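Local coordinates for protein ribokinase RBSK (Mycobacterium tuberculosis, PDB 3GO6) that probably phosphorylates D-ribose at O-5, using the magnesium chelate of ATP as phosphoryl donor to give D-ribose 5-phosphate, at residues V28-T33 with D82-Q87; I114-S119 with D242-G247; I153-A158 with Q187-I192; H212-L217 with D248-V253. One frame throughout, in Å; residues are numbered along the deposited sequence.

Contact 1: V28-T33 with D82-Q87. With RIB (alpha-D-ribofuranose), chain C.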
loop_
_atom_site.group_PDB
_atom_site.type_symbol
_atom_site.label_atom_id
_atom_site.label_comp_id
_atom_site.label_asym_id
_atom_site.label_seq_id
_atom_site.Cartn_x
_atom_site.Cartn_y
_atom_site.Cartn_z
ATOM N N VAL A 28 8.900 4.486 -13.292
ATOM C CA VAL A 28 7.836 5.402 -12.887
ATOM C C VAL A 28 6.759 4.547 -12.218
ATOM O O VAL A 28 6.293 3.561 -12.787
ATOM C CB VAL A 28 7.303 6.278 -14.090
ATOM C CG1 VAL A 28 6.842 5.396 -15.307
ATOM C CG2 VAL A 28 6.202 7.275 -13.630
ATOM N N ASN A 29 6.392 4.917 -10.985
ATOM C CA ASN A 29 5.510 4.113 -10.140
ATOM C C ASN A 29 4.482 5.044 -9.545
ATOM O O ASN A 29 4.786 6.209 -9.314
ATOM C CB ASN A 29 6.278 3.515 -8.929
ATOM C CG ASN A 29 7.424 2.608 -9.329
ATOM O OD1 ASN A 29 7.294 1.799 -10.240
ATOM N ND2 ASN A 29 8.569 2.745 -8.639
ATOM N N MET A 30 3.287 4.542 -9.260
ATOM C CA MET A 30 2.403 5.249 -8.316
ATOM C C MET A 30 2.795 4.863 -6.871
ATOM O O MET A 30 2.929 3.683 -6.567
ATOM C CB MET A 30 0.935 4.913 -8.599
ATOM C CG MET A 30 -0.045 5.743 -7.769
ATOM S SD MET A 30 -0.113 7.473 -8.277
ATOM C CE MET A 30 -0.721 7.354 -9.980
ATOM N N ASP A 31 2.983 5.867 -6.004
ATOM C CA ASP A 31 3.484 5.680 -4.653
ATOM C C ASP A 31 2.344 5.747 -3.662
ATOM O O ASP A 31 1.536 6.685 -3.698
ATOM C CB ASP A 31 4.471 6.801 -4.276
ATOM C CG ASP A 31 5.829 6.661 -4.951
ATOM O OD1 ASP A 31 6.107 5.593 -5.537
ATOM O OD2 ASP A 31 6.626 7.636 -4.891
ATOM N N LEU A 32 2.311 4.778 -2.760
ATOM C CA LEU A 32 1.407 4.820 -1.606
ATOM C C LEU A 32 2.320 5.083 -0.401
ATOM O O LEU A 32 3.145 4.248 -0.064
ATOM C CB LEU A 32 0.656 3.504 -1.458
ATOM C CG LEU A 32 -0.274 3.167 -2.641
ATOM C CD1 LEU A 32 -0.843 1.780 -2.459
ATOM C CD2 LEU A 32 -1.403 4.177 -2.765
ATOM N N THR A 33 2.211 6.271 0.177
ATOM C CA THR A 33 3.099 6.672 1.277
ATOM C C THR A 33 2.310 6.641 2.582
ATOM O O THR A 33 1.274 7.298 2.700
ATOM C CB THR A 33 3.724 8.057 1.059
ATOM O OG1 THR A 33 4.344 8.132 -0.232
ATOM C CG2 THR A 33 4.782 8.380 2.145
ATOM N N ASP A 82 -3.000 1.558 -18.140
ATOM C CA ASP A 82 -4.020 1.647 -17.099
ATOM C C ASP A 82 -4.318 3.099 -16.722
ATOM O O ASP A 82 -3.602 4.005 -17.157
ATOM C CB ASP A 82 -3.596 0.811 -15.872
ATOM C CG ASP A 82 -2.256 1.252 -15.249
ATOM O OD1 ASP A 82 -1.599 2.221 -15.705
ATOM O OD2 ASP A 82 -1.867 0.597 -14.267
ATOM N N PRO A 83 -5.404 3.342 -15.966
ATOM C CA PRO A 83 -5.681 4.696 -15.453
ATOM C C PRO A 83 -4.522 5.378 -14.707
ATOM O O PRO A 83 -4.301 6.598 -14.885
ATOM C CB PRO A 83 -6.885 4.470 -14.532
ATOM C CG PRO A 83 -7.613 3.363 -15.198
ATOM C CD PRO A 83 -6.501 2.412 -15.630
ATOM N N ALA A 84 -3.776 4.624 -13.889
ATOM C CA ALA A 84 -2.600 5.202 -13.182
ATOM C C ALA A 84 -1.670 5.907 -14.141
ATOM O O ALA A 84 -1.135 6.970 -13.824
ATOM C CB ALA A 84 -1.818 4.130 -12.435
ATOM N N ALA A 85 -1.462 5.316 -15.319
ATOM C CA ALA A 85 -0.507 5.861 -16.275
ATOM C C ALA A 85 -0.838 7.294 -16.697
ATOM O O ALA A 85 0.061 8.068 -16.984
ATOM C CB ALA A 85 -0.412 4.975 -17.495
ATOM N N ALA A 86 -2.119 7.649 -16.747
ATOM C CA ALA A 86 -2.502 9.021 -17.144
ATOM C C ALA A 86 -2.011 10.049 -16.115
ATOM O O ALA A 86 -1.489 11.094 -16.466
ATOM C CB ALA A 86 -4.033 9.128 -17.303
ATOM N N GLN A 87 -2.189 9.722 -14.838
ATOM C CA GLN A 87 -1.745 10.549 -13.727
ATOM C C GLN A 87 -0.207 10.634 -13.654
ATOM O O GLN A 87 0.357 11.701 -13.376
ATOM C CB GLN A 87 -2.364 9.981 -12.441
ATOM C CG GLN A 87 -2.158 10.821 -11.193
ATOM C CD GLN A 87 -2.887 10.272 -9.964
ATOM O OE1 GLN A 87 -3.751 9.392 -10.075
ATOM N NE2 GLN A 87 -2.536 10.800 -8.784
HETATM O O5 RIB C . 13.364 6.704 -4.052
HETATM C C5 RIB C . 11.946 6.664 -3.774
HETATM C C4 RIB C . 11.223 6.009 -4.966
HETATM O O4 RIB C . 11.561 4.607 -4.981
HETATM C C3 RIB C . 9.710 6.040 -4.847
HETATM O O3 RIB C . 9.075 7.114 -5.586
HETATM C C2 RIB C . 9.272 4.662 -5.309
HETATM O O2 RIB C . 8.419 4.729 -6.458
HETATM C C1 RIB C . 10.526 3.845 -5.580
HETATM O O1 RIB C . 10.809 3.740 -6.981
#
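M30 reaches helix 83-94 with a single methyl group, joining the small lid sheet of the ribokinase (PfkB) fold to the main body. M30 CE lies squarely over one face of the Q87 amide, 3.6 Å from Q87 CD. The same methyl approaches the helix wall, with M30 CE 4.2 Å from A84 CB. CG stands anti to the backbone N of M30 (chi1 -173°), which sends the chain off the strand, and bends at chi2 and chi3 turn the methyl toward the helix. The Q87 chain runs extended and meets the methionine at about a right angle; its OE1 is hydrogen-bonded to R53 of strand 50-56, so the amide that receives the methyl is tied to the lid as well.

One shell out, the neighbours of M30 along the strand hold ribose on the other side of the lid. N29 ND2 donates to ribose O2 at 3.0 Å in a nearly straight bond of 170°. D31 grips the sugar with both oxygens: D31 OD1 accepts from ribose O2 at 2.6 Å, and D31 OD2 accepts from ribose O3, also at 2.6 Å. Ribose O2 is thus bound by two side chains, two residues apart on the strand, as donor to D31 and as acceptor from N29. E152 takes another hydrogen of N29 ND2, which helps set the rotation of that amide. L32 packs on L32 of the second subunit. On the helix side, D82 caps the first turn: A85 N donates to D82 OD1 at 3.1 Å, approaching from above the carboxylate plane.

Contact 2: I114-S119 with D242-G247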
loop_
_atom_site.group_PDB
_atom_site.type_symbol
_atom_site.label_atom_id
_atom_site.label_comp_id
_atom_site.label_asym_id
_atom_site.label_seq_id
_atom_site.Cartn_x
_atom_site.Cartn_y
_atom_site.Cartn_z
ATOM N N ILE A 114 5.823 3.249 0.336
ATOM C CA ILE A 114 6.813 3.996 1.096
ATOM C C ILE A 114 6.284 4.088 2.528
ATOM O O ILE A 114 5.154 4.528 2.746
ATOM C CB ILE A 114 7.019 5.431 0.559
ATOM C CG1 ILE A 114 7.042 5.501 -0.991
ATOM C CG2 ILE A 114 8.201 6.132 1.296
ATOM C CD1 ILE A 114 8.167 4.929 -1.593
ATOM N N VAL A 115 7.092 3.689 3.504
ATOM C CA VAL A 115 6.671 3.808 4.898
ATOM C C VAL A 115 7.660 4.737 5.620
ATOM O O VAL A 115 8.872 4.553 5.512
ATOM C CB VAL A 115 6.612 2.430 5.587
ATOM C CG1 VAL A 115 5.952 2.552 6.993
ATOM C CG2 VAL A 115 5.839 1.445 4.724
ATOM N N VAL A 116 7.133 5.735 6.331
ATOM C CA VAL A 116 7.967 6.789 6.944
ATOM C C VAL A 116 7.642 6.750 8.433
ATOM O O VAL A 116 6.466 6.810 8.810
ATOM C CB VAL A 116 7.671 8.188 6.343
ATOM C CG1 VAL A 116 8.533 9.291 7.004
ATOM C CG2 VAL A 116 7.894 8.162 4.823
ATOM N N ASP A 117 8.679 6.586 9.255
ATOM C CA ASP A 117 8.496 6.451 10.712
ATOM C C ASP A 117 8.746 7.763 11.473
ATOM O O ASP A 117 8.990 8.824 10.873
ATOM C CB ASP A 117 9.311 5.257 11.287
ATOM C CG ASP A 117 10.842 5.508 11.339
ATOM O OD1 ASP A 117 11.310 6.664 11.308
ATOM O OD2 ASP A 117 11.596 4.512 11.436
ATOM N N ALA A 118 8.671 7.686 12.803
ATOM C CA ALA A 118 8.795 8.876 13.651
ATOM C C ALA A 118 10.141 9.609 13.560
ATOM O O ALA A 118 10.211 10.816 13.827
ATOM C CB ALA A 118 8.451 8.516 15.105
ATOM N N SER A 119 11.202 8.899 13.182
ATOM C CA SER A 119 12.514 9.523 13.022
ATOM C C SER A 119 12.759 10.090 11.606
ATOM O O SER A 119 13.873 10.556 11.301
ATOM C CB SER A 119 13.611 8.518 13.359
ATOM O OG SER A 119 13.646 7.502 12.365
ATOM N N ASP A 242 10.812 14.085 6.306
ATOM C CA ASP A 242 10.610 12.851 5.556
ATOM C C ASP A 242 11.800 12.672 4.616
ATOM O O ASP A 242 11.947 13.421 3.666
ATOM C CB ASP A 242 9.291 12.947 4.763
ATOM C CG ASP A 242 9.016 11.727 3.901
ATOM O OD1 ASP A 242 9.788 10.742 3.938
ATOM O OD2 ASP A 242 7.986 11.753 3.186
ATOM N N THR A 243 12.636 11.673 4.890
ATOM C CA THR A 243 13.822 11.409 4.074
ATOM C C THR A 243 13.490 10.723 2.737
ATOM O O THR A 243 14.324 10.689 1.840
ATOM C CB THR A 243 14.848 10.551 4.820
ATOM O OG1 THR A 243 14.248 9.308 5.185
ATOM C CG2 THR A 243 15.336 11.265 6.095
ATOM N N ALA A 244 12.284 10.166 2.613
ATOM C CA ALA A 244 11.920 9.475 1.374
ATOM C C ALA A 244 11.991 10.448 0.198
ATOM O O ALA A 244 11.583 11.612 0.303
ATOM C CB ALA A 244 10.535 8.870 1.496
ATOM N N GLY A 245 12.563 9.972 -0.899
ATOM C CA GLY A 245 12.663 10.779 -2.092
ATOM C C GLY A 245 13.927 11.627 -2.135
ATOM O O GLY A 245 14.279 12.131 -3.180
ATOM N N ALA A 246 14.611 11.804 -1.004
ATOM C CA ALA A 246 15.757 12.732 -1.011
ATOM C C ALA A 246 16.930 12.217 -1.834
ATOM O O ALA A 246 17.663 13.012 -2.460
ATOM C CB ALA A 246 16.197 13.077 0.406
ATOM N N GLY A 247 17.126 10.899 -1.812
ATOM C CA GLY A 247 18.181 10.278 -2.624
ATOM C C GLY A 247 17.971 10.498 -4.116
ATOM O O GLY A 247 18.920 10.725 -4.852
#
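D242 presses a carboxylate oxygen into the two methyls of V116, an odd place for a polar atom: D242 OD1 is 3.3 Å from V116 CG2, and V116 CG1 follows at 3.6 Å from the same D242 OD1. The oxygen is nonetheless satisfied from its own segment. A244 N donates to D242 OD1 at 2.9 Å, 47° out of the carboxylate plane, and this closes an Asx turn. G287 N bonds to D242 OD2, so both oxygens are held and the group can hardly rotate. With CG anti to the backbone N (chi1 178°), the acid crosses V116 at about a right angle.

Beside this pair, I114 CG2 meets A244 CB at 3.6 Å. V116 CG2 also touches A244 CB, more loosely at 4.3 Å, so the alanine methyl rests against two residues of the same strand face. The segment 242-247 carries the Asp-Thr-Ala-Gly-Ala-Gly motif of the PfkB family, which leads into helix 246-257. A type II turn from T243 to A246 makes the entry, with G245 at the N-cap; its positive phi of 89° suits a glycine. D242 and A244 belong to the magnesium site, together with A282, V285 and G287. I114 touches ribose as well, and its strand 110-116 belongs to the lid, so the metal-site loop packs directly on the sugar's cover. T243 OG1, just beyond D242, is hydrogen-bonded to N122 and to the carbonyl of A120.

Contact 3: I153-A158 with Q187-I192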
loop_
_atom_site.group_PDB
_atom_site.type_symbol
_atom_site.label_atom_id
_atom_site.label_comp_id
_atom_site.label_asym_id
_atom_site.label_seq_id
_atom_site.Cartn_x
_atom_site.Cartn_y
_atom_site.Cartn_z
ATOM N N ILE A 153 14.228 -0.921 -13.533
ATOM C CA ILE A 153 14.047 -1.426 -14.887
ATOM C C ILE A 153 15.064 -2.589 -15.101
ATOM O O ILE A 153 15.982 -2.757 -14.292
ATOM C CB ILE A 153 14.313 -0.291 -15.907
ATOM C CG1 ILE A 153 15.746 0.279 -15.729
ATOM C CG2 ILE A 153 13.252 0.816 -15.751
ATOM C CD1 ILE A 153 16.224 1.192 -16.875
ATOM N N PRO A 154 14.907 -3.382 -16.185
ATOM C CA PRO A 154 15.893 -4.440 -16.462
ATOM C C PRO A 154 17.319 -3.886 -16.528
ATOM O O PRO A 154 17.558 -2.865 -17.180
ATOM C CB PRO A 154 15.462 -4.970 -17.836
ATOM C CG PRO A 154 13.950 -4.708 -17.868
ATOM C CD PRO A 154 13.822 -3.352 -17.196
ATOM N N VAL A 155 18.262 -4.541 -15.851
ATOM C CA VAL A 155 19.653 -4.070 -15.906
ATOM C C VAL A 155 20.172 -4.060 -17.353
ATOM O O VAL A 155 20.924 -3.169 -17.737
ATOM C CB VAL A 155 20.602 -4.833 -14.933
ATOM C CG1 VAL A 155 22.013 -4.226 -14.990
ATOM C CG2 VAL A 155 20.080 -4.723 -13.504
ATOM N N ALA A 156 19.723 -5.021 -18.164
ATOM C CA ALA A 156 20.119 -5.078 -19.584
ATOM C C ALA A 156 19.640 -3.853 -20.359
ATOM O O ALA A 156 20.280 -3.430 -21.322
ATOM C CB ALA A 156 19.597 -6.346 -20.233
ATOM N N THR A 157 18.498 -3.289 -19.960
ATOM C CA THR A 157 18.025 -2.032 -20.549
ATOM C C THR A 157 18.853 -0.812 -20.115
ATOM O O THR A 157 19.204 0.031 -20.946
ATOM C CB THR A 157 16.534 -1.800 -20.231
ATOM O OG1 THR A 157 15.770 -2.866 -20.813
ATOM C CG2 THR A 157 16.053 -0.450 -20.784
ATOM N N ALA A 158 19.143 -0.696 -18.821
ATOM C CA ALA A 158 20.115 0.282 -18.328
ATOM C C ALA A 158 21.455 0.195 -19.086
ATOM O O ALA A 158 22.003 1.213 -19.517
ATOM C CB ALA A 158 20.349 0.074 -16.821
ATOM N N GLN A 187 27.835 -6.405 -13.842
ATOM C CA GLN A 187 29.276 -6.365 -14.076
ATOM C C GLN A 187 29.611 -5.625 -15.362
ATOM O O GLN A 187 30.556 -4.845 -15.388
ATOM C CB GLN A 187 29.874 -7.771 -14.051
ATOM C CG GLN A 187 29.917 -8.360 -12.652
ATOM C CD GLN A 187 30.039 -9.868 -12.659
ATOM O OE1 GLN A 187 29.849 -10.520 -13.694
ATOM N NE2 GLN A 187 30.336 -10.436 -11.498
ATOM N N ASP A 188 28.815 -5.845 -16.409
ATOM C CA ASP A 188 28.979 -5.141 -17.675
ATOM C C ASP A 188 28.680 -3.653 -17.529
ATOM O O ASP A 188 29.375 -2.828 -18.099
ATOM C CB ASP A 188 28.096 -5.753 -18.773
ATOM C CG ASP A 188 28.557 -7.155 -19.193
ATOM O OD1 ASP A 188 29.686 -7.556 -18.830
ATOM O OD2 ASP A 188 27.781 -7.861 -19.875
ATOM N N LEU A 189 27.636 -3.313 -16.772
ATOM C CA LEU A 189 27.335 -1.897 -16.526
ATOM C C LEU A 189 28.428 -1.243 -15.677
ATOM O O LEU A 189 28.858 -0.133 -15.973
ATOM C CB LEU A 189 25.942 -1.723 -15.885
ATOM C CG LEU A 189 25.389 -0.299 -15.681
ATOM C CD1 LEU A 189 25.466 0.552 -16.935
ATOM C CD2 LEU A 189 23.957 -0.381 -15.173
ATOM N N ALA A 190 28.888 -1.937 -14.639
ATOM C CA ALA A 190 29.929 -1.385 -13.753
ATOM C C ALA A 190 31.233 -1.080 -14.516
ATOM O O ALA A 190 31.886 -0.051 -14.275
ATOM C CB ALA A 190 30.181 -2.315 -12.578
ATOM N N ALA A 191 31.567 -1.953 -15.465
ATOM C CA ALA A 191 32.781 -1.830 -16.301
ATOM C C ALA A 191 32.851 -0.504 -17.038
ATOM O O ALA A 191 33.942 0.012 -17.287
ATOM C CB ALA A 191 32.862 -3.008 -17.308
ATOM N N ILE A 192 31.692 0.066 -17.366
ATOM C CA ILE A 192 31.640 1.288 -18.173
ATOM C C ILE A 192 31.055 2.548 -17.497
ATOM O O ILE A 192 31.135 3.637 -18.066
ATOM C CB ILE A 192 30.925 1.050 -19.552
ATOM C CG1 ILE A 192 29.459 0.638 -19.363
ATOM C CG2 ILE A 192 31.676 -0.012 -20.378
ATOM C CD1 ILE A 192 28.636 0.674 -20.655
#
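L189 is the one residue of segment 187-192 that reaches V155 and A158, and nearly all of its work is done by one methyl. Its CB leaves the helix toward segment 153-158. CG, anti to the backbone N (chi1 -174°), carries the branch point on toward the neighbouring helix but stays behind the front line. From there the two methyls part: CD2 points at helix 155-167, while CD1 stays farther from both partners. L189 CD2 comes to 4.0 Å from A158 CB. The same L189 CD2 meets V155 CG1 at 4.3 Å, so the leucine tip sits between two residues three positions apart on one helix face. L189 also packs on A162, the next turn along, and V155 continues the seam onto S185 and L186.

These helices belong to consecutive beta-alpha-beta units of the Rossmann-like core: strands 146-149, 171-175 and 195-199 are parallel neighbours in the large sheet, and helices 155-167 and 183-192 make the connections between them. P154 stands at the N-cap of the first helix, and A158 N donates to P154 O at 3.1 Å, placing A158 on its opening turn. The closest approach of the backbones, 7.8 Å between A158 CA and L189 CA, fits the small alanine facing the leucine. Between these two segments no hydrogen bond or charge pair forms, so this part of the seam rests on dispersion and the exclusion of water from buried methyls; a directional link between the helices lies farther along, where Q166 NE2 donates to I192 O.

Contact 4: H212-L217 with D248-V253. With RIB (alpha-D-ribofuranose), chain C.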
loop_
_atom_site.group_PDB
_atom_site.type_symbol
_atom_site.label_atom_id
_atom_site.label_comp_id
_atom_site.label_asym_id
_atom_site.label_seq_id
_atom_site.Cartn_x
_atom_site.Cartn_y
_atom_site.Cartn_z
ATOM N N HIS A 212 34.030 7.731 -10.858
ATOM C CA HIS A 212 33.605 8.602 -9.764
ATOM C C HIS A 212 32.526 7.892 -8.927
ATOM O O HIS A 212 31.380 7.803 -9.362
ATOM C CB HIS A 212 33.075 9.923 -10.333
ATOM C CG HIS A 212 34.005 10.573 -11.312
ATOM N ND1 HIS A 212 35.146 11.249 -10.921
ATOM C CD2 HIS A 212 33.963 10.663 -12.664
ATOM C CE1 HIS A 212 35.769 11.717 -11.990
ATOM N NE2 HIS A 212 35.074 11.372 -13.061
ATOM N N PHE A 213 32.900 7.376 -7.754
ATOM C CA PHE A 213 31.979 6.662 -6.864
ATOM C C PHE A 213 31.457 7.676 -5.843
ATOM O O PHE A 213 32.233 8.237 -5.065
ATOM C CB PHE A 213 32.685 5.500 -6.146
ATOM C CG PHE A 213 31.823 4.267 -5.923
ATOM C CD1 PHE A 213 30.413 4.335 -5.939
ATOM C CD2 PHE A 213 32.432 3.030 -5.660
ATOM C CE1 PHE A 213 29.634 3.196 -5.728
ATOM C CE2 PHE A 213 31.671 1.871 -5.451
ATOM C CZ PHE A 213 30.263 1.946 -5.483
ATOM N N VAL A 214 30.148 7.937 -5.887
ATOM C CA VAL A 214 29.501 8.926 -5.018
ATOM C C VAL A 214 28.642 8.165 -4.029
ATOM O O VAL A 214 27.582 7.622 -4.378
ATOM C CB VAL A 214 28.652 9.950 -5.825
ATOM C CG1 VAL A 214 27.975 10.960 -4.888
ATOM C CG2 VAL A 214 29.518 10.692 -6.854
ATOM N N ILE A 215 29.100 8.091 -2.789
ATOM C CA ILE A 215 28.418 7.278 -1.801
ATOM C C ILE A 215 27.677 8.208 -0.851
ATOM O O ILE A 215 28.291 8.956 -0.100
ATOM C CB ILE A 215 29.379 6.332 -1.025
ATOM C CG1 ILE A 215 30.148 5.403 -1.974
ATOM C CG2 ILE A 215 28.614 5.474 -0.020
ATOM C CD1 ILE A 215 31.479 6.004 -2.402
ATOM N N THR A 216 26.350 8.169 -0.892
ATOM C CA THR A 216 25.550 9.076 -0.083
ATOM C C THR A 216 25.516 8.574 1.360
ATOM O O THR A 216 25.511 7.370 1.607
ATOM C CB THR A 216 24.115 9.203 -0.635
ATOM O OG1 THR A 216 23.532 7.899 -0.697
ATOM C CG2 THR A 216 24.137 9.832 -2.056
ATOM N N LEU A 217 25.495 9.515 2.295
ATOM C CA LEU A 217 25.653 9.235 3.717
ATOM C C LEU A 217 24.508 9.858 4.522
ATOM O O LEU A 217 24.720 10.304 5.647
ATOM C CB LEU A 217 26.979 9.844 4.210
ATOM C CG LEU A 217 28.281 9.417 3.539
ATOM C CD1 LEU A 217 29.420 10.303 4.039
ATOM C CD2 LEU A 217 28.578 7.927 3.784
ATOM N N ASP A 248 16.714 10.432 -4.571
ATOM C CA ASP A 248 16.391 10.702 -5.987
ATOM C C ASP A 248 16.650 12.149 -6.320
ATOM O O ASP A 248 17.103 12.462 -7.413
ATOM C CB ASP A 248 14.920 10.375 -6.277
ATOM C CG ASP A 248 14.636 8.890 -6.187
ATOM O OD1 ASP A 248 15.575 8.092 -6.449
ATOM O OD2 ASP A 248 13.491 8.519 -5.824
ATOM N N VAL A 249 16.348 13.041 -5.374
ATOM C CA VAL A 249 16.660 14.465 -5.549
ATOM C C VAL A 249 18.172 14.668 -5.685
ATOM O O VAL A 249 18.644 15.329 -6.613
ATOM C CB VAL A 249 16.069 15.354 -4.409
ATOM C CG1 VAL A 249 16.528 16.810 -4.588
ATOM C CG2 VAL A 249 14.517 15.300 -4.424
ATOM N N PHE A 250 18.940 14.081 -4.769
ATOM C CA PHE A 250 20.410 14.150 -4.861
ATOM C C PHE A 250 20.882 13.710 -6.260
ATOM O O PHE A 250 21.670 14.412 -6.901
ATOM C CB PHE A 250 21.035 13.286 -3.751
ATOM C CG PHE A 250 22.550 13.260 -3.767
ATOM C CD1 PHE A 250 23.274 14.038 -2.853
ATOM C CD2 PHE A 250 23.246 12.446 -4.669
ATOM C CE1 PHE A 250 24.683 14.025 -2.851
ATOM C CE2 PHE A 250 24.651 12.426 -4.688
ATOM C CZ PHE A 250 25.372 13.221 -3.765
ATOM N N ALA A 251 20.370 12.578 -6.752
ATOM C CA ALA A 251 20.833 12.005 -8.025
ATOM C C ALA A 251 20.474 12.892 -9.214
ATOM O O ALA A 251 21.309 13.127 -10.107
ATOM C CB ALA A 251 20.270 10.600 -8.215
ATOM N N GLY A 252 19.235 13.391 -9.229
ATOM C CA GLY A 252 18.775 14.239 -10.339
ATOM C C GLY A 252 19.543 15.541 -10.384
ATOM O O GLY A 252 19.925 16.020 -11.466
ATOM N N VAL A 253 19.776 16.127 -9.214
ATOM C CA VAL A 253 20.581 17.364 -9.136
ATOM C C VAL A 253 22.049 17.130 -9.523
ATOM O O VAL A 253 22.663 17.982 -10.191
ATOM C CB VAL A 253 20.472 18.034 -7.744
ATOM C CG1 VAL A 253 21.448 19.234 -7.624
ATOM C CG2 VAL A 253 19.044 18.476 -7.522
HETATM O O5 RIB C . 13.364 6.704 -4.052
HETATM C C5 RIB C . 11.946 6.664 -3.774
HETATM C C4 RIB C . 11.223 6.009 -4.966
HETATM O O4 RIB C . 11.561 4.607 -4.981
HETATM C C3 RIB C . 9.710 6.040 -4.847
HETATM O O3 RIB C . 9.075 7.114 -5.586
HETATM C C2 RIB C . 9.272 4.662 -5.309
HETATM O O2 RIB C . 8.419 4.729 -6.458
HETATM C C1 RIB C . 10.526 3.845 -5.580
HETATM O O1 RIB C . 10.809 3.740 -6.981
#
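V214 starts the contact by setting a methyl at the rim of the F250 ring: V214 CG1 lies near the ring plane, 3.6 Å from F250 CZ and just as close to CE2. That branch is anti to the backbone N (chi1 179°), which points it at the helix. I215 faces the other way, packing on E200 and A203 of helix 200-205. T216 then returns to the F250 side and meets the ring differently. T216 CG2 sits over one face, 3.8 Å from the F250 ring centroid and 15° off the normal, a CH-pi contact. The phenyl therefore receives one aliphatic group at its edge and another on a face, from residues two apart on the same strand.

Strand 212-216 runs within the large mixed sheet of the ribokinase fold, and helix 246-257 packs against it, with L272 of helix 265-282 also touching V214. T216 OG1 turns away from the ring and makes a weak hydrogen bond to the carbonyl of A198. T216 and L217 begin a segment predicted to bind ATP, and C276, part of an ADP site of this protein, lies beside F250.

Two residues before F250, D248 is the predicted proton acceptor of the reaction. D248 OD2 accepts from ribose O5, the hydroxyl to be phosphorylated, at 2.5 Å. Its carboxylate is further positioned by N61 at OD2 and by Q62 NE2 at OD1.

Overall arrangement
Contacts 2, 3 and 4 are buried, whereas contact 1 is only partly so, at the outer side of the lid. Contacts 1 and 2 share the lid sheet: their strands 29-35 and 110-116 are neighbours, with L32 O 2.9 Å from I114 N in a probable hydrogen bond. Contacts 2 and 4 share helix 246-257, its leading loop at the metal and its first turns at the large sheet. Contacts 1 and 4 both hold ribose, although their centres are 25 Å apart. Contact 3 lies among the crossover helices and does not touch the sugar, although its first segment follows directly on the ribose ligand E152. Chemistry follows place: methyl on amide in 1, methyl on carboxylate in 2, aliphatic alone in 3, methyl on aromatic in 4.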